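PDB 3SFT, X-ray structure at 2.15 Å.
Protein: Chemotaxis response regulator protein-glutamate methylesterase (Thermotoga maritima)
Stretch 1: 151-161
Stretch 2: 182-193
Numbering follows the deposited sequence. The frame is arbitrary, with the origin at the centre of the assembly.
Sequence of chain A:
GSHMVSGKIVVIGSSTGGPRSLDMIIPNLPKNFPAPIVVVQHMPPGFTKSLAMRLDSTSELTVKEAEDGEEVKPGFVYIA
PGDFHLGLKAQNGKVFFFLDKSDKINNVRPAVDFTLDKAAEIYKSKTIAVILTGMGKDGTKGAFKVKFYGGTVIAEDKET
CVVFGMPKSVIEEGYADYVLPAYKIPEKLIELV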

# COMPACT_ATOMS: atom_id res chain seq x y z
N GLY A 151 -2.65 -14.39 -1.72
CA GLY A 151 -2.05 -13.40 -0.83
C GLY A 151 -2.89 -13.17 0.42
O GLY A 151 -3.91 -13.83 0.63
N THR A 152 -2.48 -12.19 1.22
CA THR A 152 -3.15 -11.86 2.47
C THR A 152 -3.64 -10.41 2.46
O THR A 152 -2.95 -9.51 2.00
CB THR A 152 -2.18 -12.08 3.66
OG1 THR A 152 -1.82 -13.47 3.73
CG2 THR A 152 -2.82 -11.65 4.97
N VAL A 153 -4.83 -10.19 3.03
CA VAL A 153 -5.41 -8.85 3.06
C VAL A 153 -5.78 -8.36 4.46
O VAL A 153 -6.38 -9.08 5.26
CB VAL A 153 -6.66 -8.79 2.16
CG1 VAL A 153 -7.34 -7.43 2.27
CG2 VAL A 153 -6.28 -9.09 0.72
N ILE A 154 -5.41 -7.12 4.74
CA ILE A 154 -5.71 -6.49 6.02
C ILE A 154 -6.53 -5.22 5.77
O ILE A 154 -6.17 -4.38 4.95
CB ILE A 154 -4.42 -6.10 6.77
CG1 ILE A 154 -3.61 -7.34 7.12
CG2 ILE A 154 -4.77 -5.34 8.04
CD1 ILE A 154 -2.21 -7.03 7.63
N ALA A 155 -7.67 -5.11 6.45
CA ALA A 155 -8.53 -3.94 6.33
C ALA A 155 -8.50 -3.20 7.66
O ALA A 155 -8.50 -3.82 8.72
CB ALA A 155 -9.94 -4.35 5.99
N GLU A 156 -8.45 -1.87 7.59
CA GLU A 156 -8.43 -1.06 8.80
C GLU A 156 -9.80 -1.05 9.48
O GLU A 156 -10.83 -0.84 8.83
CB GLU A 156 -7.96 0.37 8.50
CG GLU A 156 -7.82 1.24 9.77
CD GLU A 156 -7.28 2.64 9.50
OE1 GLU A 156 -7.07 3.00 8.33
OE2 GLU A 156 -7.08 3.40 10.47
N ASP A 157 -9.80 -1.31 10.78
CA ASP A 157 -11.01 -1.33 11.59
C ASP A 157 -11.58 0.09 11.69
O ASP A 157 -10.84 1.08 11.71
CB ASP A 157 -10.67 -1.86 12.99
CG ASP A 157 -11.90 -2.05 13.86
OD1 ASP A 157 -12.38 -3.20 13.99
OD2 ASP A 157 -12.39 -1.05 14.43
N LYS A 158 -12.91 0.18 11.76
CA LYS A 158 -13.62 1.45 11.85
C LYS A 158 -13.13 2.35 12.99
O LYS A 158 -13.20 3.58 12.90
CB LYS A 158 -15.13 1.19 12.02
CG LYS A 158 -15.98 2.45 11.92
CD LYS A 158 -17.46 2.14 12.15
CE LYS A 158 -18.31 3.40 12.00
NZ LYS A 158 -18.32 3.91 10.60
N GLU A 159 -12.62 1.74 14.06
CA GLU A 159 -12.13 2.48 15.22
C GLU A 159 -11.16 3.61 14.88
O GLU A 159 -11.35 4.75 15.32
CB GLU A 159 -11.45 1.51 16.20
CG GLU A 159 -10.87 2.19 17.44
CD GLU A 159 -10.04 1.24 18.30
OE1 GLU A 159 -10.33 0.02 18.31
OE2 GLU A 159 -9.11 1.72 18.97
N THR A 160 -10.13 3.30 14.10
CA THR A 160 -9.12 4.29 13.74
C THR A 160 -9.31 5.02 12.42
O THR A 160 -8.50 5.88 12.06
CB THR A 160 -7.72 3.66 13.80
OG1 THR A 160 -7.68 2.48 12.98
CG2 THR A 160 -7.37 3.27 15.24
N CYS A 161 -10.39 4.71 11.70
CA CYS A 161 -10.66 5.36 10.42
C CYS A 161 -11.35 6.71 10.55
O CYS A 161 -12.18 6.91 11.44
CB CYS A 161 -11.57 4.49 9.54
SG CYS A 161 -10.87 2.96 8.90
N ALA A 182 -5.57 0.71 13.15
CA ALA A 182 -4.24 1.08 12.64
C ALA A 182 -3.05 0.71 13.51
O ALA A 182 -2.07 0.16 13.01
CB ALA A 182 -4.20 2.56 12.30
N TYR A 183 -3.14 0.98 14.81
CA TYR A 183 -2.05 0.68 15.74
C TYR A 183 -1.69 -0.81 15.88
O TYR A 183 -0.58 -1.14 16.30
CB TYR A 183 -2.31 1.32 17.11
CG TYR A 183 -3.62 0.94 17.78
CD1 TYR A 183 -3.73 -0.22 18.55
CD2 TYR A 183 -4.75 1.75 17.65
CE1 TYR A 183 -4.92 -0.56 19.17
CE2 TYR A 183 -5.94 1.42 18.27
CZ TYR A 183 -6.02 0.26 19.03
OH TYR A 183 -7.20 -0.08 19.65
N LYS A 184 -2.63 -1.71 15.57
CA LYS A 184 -2.35 -3.14 15.66
C LYS A 184 -1.83 -3.71 14.34
O LYS A 184 -1.37 -4.85 14.29
CB LYS A 184 -3.57 -3.93 16.12
CG LYS A 184 -3.77 -3.94 17.64
CD LYS A 184 -4.90 -4.88 18.04
CE LYS A 184 -5.04 -4.98 19.56
NZ LYS A 184 -3.86 -5.62 20.21
N ILE A 185 -1.91 -2.91 13.28
CA ILE A 185 -1.46 -3.32 11.96
C ILE A 185 0.06 -3.58 11.87
O ILE A 185 0.47 -4.58 11.30
CB ILE A 185 -1.94 -2.32 10.86
CG1 ILE A 185 -3.47 -2.34 10.78
CG2 ILE A 185 -1.32 -2.66 9.50
CD1 ILE A 185 -4.05 -1.57 9.60
N PRO A 186 0.89 -2.69 12.45
CA PRO A 186 2.35 -2.89 12.41
C PRO A 186 2.75 -4.22 13.04
O PRO A 186 3.62 -4.93 12.54
CB PRO A 186 2.87 -1.75 13.28
CG PRO A 186 1.88 -0.70 13.10
CD PRO A 186 0.57 -1.43 13.14
N GLU A 187 2.09 -4.54 14.15
CA GLU A 187 2.35 -5.78 14.89
C GLU A 187 2.00 -6.99 14.05
O GLU A 187 2.74 -7.97 14.03
CB GLU A 187 1.57 -5.78 16.21
CG GLU A 187 1.81 -4.51 17.04
CD GLU A 187 0.90 -4.37 18.25
OE1 GLU A 187 1.21 -3.52 19.12
OE2 GLU A 187 -0.13 -5.08 18.35
N LYS A 188 0.88 -6.91 13.34
CA LYS A 188 0.44 -8.01 12.49
C LYS A 188 1.41 -8.18 11.32
O LYS A 188 1.76 -9.31 10.97
CB LYS A 188 -0.99 -7.76 11.99
CG LYS A 188 -1.54 -8.85 11.08
CD LYS A 188 -1.47 -10.23 11.71
CE LYS A 188 -2.36 -10.35 12.93
NZ LYS A 188 -2.35 -11.74 13.47
N LEU A 189 1.86 -7.06 10.75
CA LEU A 189 2.80 -7.10 9.62
C LEU A 189 4.10 -7.77 10.04
O LEU A 189 4.64 -8.61 9.32
CB LEU A 189 3.08 -5.70 9.08
CG LEU A 189 1.92 -5.01 8.33
CD1 LEU A 189 2.35 -3.62 7.84
CD2 LEU A 189 1.48 -5.89 7.16
N ILE A 190 4.60 -7.41 11.22
CA ILE A 190 5.83 -7.97 11.76
C ILE A 190 5.75 -9.49 11.92
O ILE A 190 6.73 -10.19 11.68
CB ILE A 190 6.23 -7.30 13.10
CG1 ILE A 190 6.68 -5.86 12.84
CG2 ILE A 190 7.35 -8.08 13.81
CD1 ILE A 190 6.86 -5.04 14.08
N GLU A 191 4.58 -10.01 12.28
CA GLU A 191 4.45 -11.46 12.43
C GLU A 191 4.11 -12.21 11.14
O GLU A 191 4.30 -13.42 11.05
CB GLU A 191 3.52 -11.84 13.59
CG GLU A 191 2.14 -11.22 13.57
CD GLU A 191 1.31 -11.60 14.79
OE1 GLU A 191 1.77 -11.34 15.93
OE2 GLU A 191 0.21 -12.16 14.62
N LEU A 192 3.64 -11.49 10.12
CA LEU A 192 3.31 -12.13 8.85
C LEU A 192 4.52 -12.28 7.94
O LEU A 192 4.59 -13.23 7.16
CB LEU A 192 2.21 -11.36 8.11
CG LEU A 192 0.79 -11.33 8.68
CD1 LEU A 192 -0.10 -10.56 7.73
CD2 LEU A 192 0.25 -12.73 8.89
N VAL A 193 5.47 -11.35 8.02
CA VAL A 193 6.67 -11.41 7.19
C VAL A 193 7.77 -12.30 7.80
O VAL A 193 8.89 -11.81 8.07
CB VAL A 193 7.21 -9.99 6.84
CG1 VAL A 193 6.21 -9.26 5.97
CG2 VAL A 193 7.49 -9.19 8.10
OXT VAL A 193 7.50 -13.50 8.01

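What anchors the start of the second stretch? The backbone N of Ala182 donates a nearly straight hydrogen bond to Thr160 OG1 (2.8 Å). Thr160 OG1 in turn donates to Glu156 OE2 (2.7 Å), so one threonine, with chi1 in p, links a backbone amide to a buried carboxylate. The small methyl of Ala182 fits beside this group, Ala182 CB lying 3.5 Å from Glu156 OE2.

How does exposed Tyr183 take part? Its CB points sideways, but the long side chain brings Tyr183 OH to 2.7 Å from Glu159 OE2, to which it donates a hydrogen bond. The carboxylate oxygen lies at the ring edge, while Thr160 CG2 packs 3.8 Å from Tyr183 CE2.

What fills the space between helix and strand? The two run nearly antiparallel, and buried Ile154, all hydrocarbon, points toward the helix and meets buried Ile185 and Leu189. Ile154 CG2 meets Ile185 CD1 at 4.1 Å; Ile154 CD1 lies 4.0 Å from Lys188 CG and 3.9 Å from Leu189 CD2. Lys188 thus offers aliphatic carbon here, while Lys188 NZ leads away to a salt bridge with Glu191 OE2 (2.8 Å).

Where does the contact end? Leu192, a partly exposed apolar side chain, packs its CD1 4.1 Å from Ile154 CD1 and 4.0 Å from Thr152 CG2.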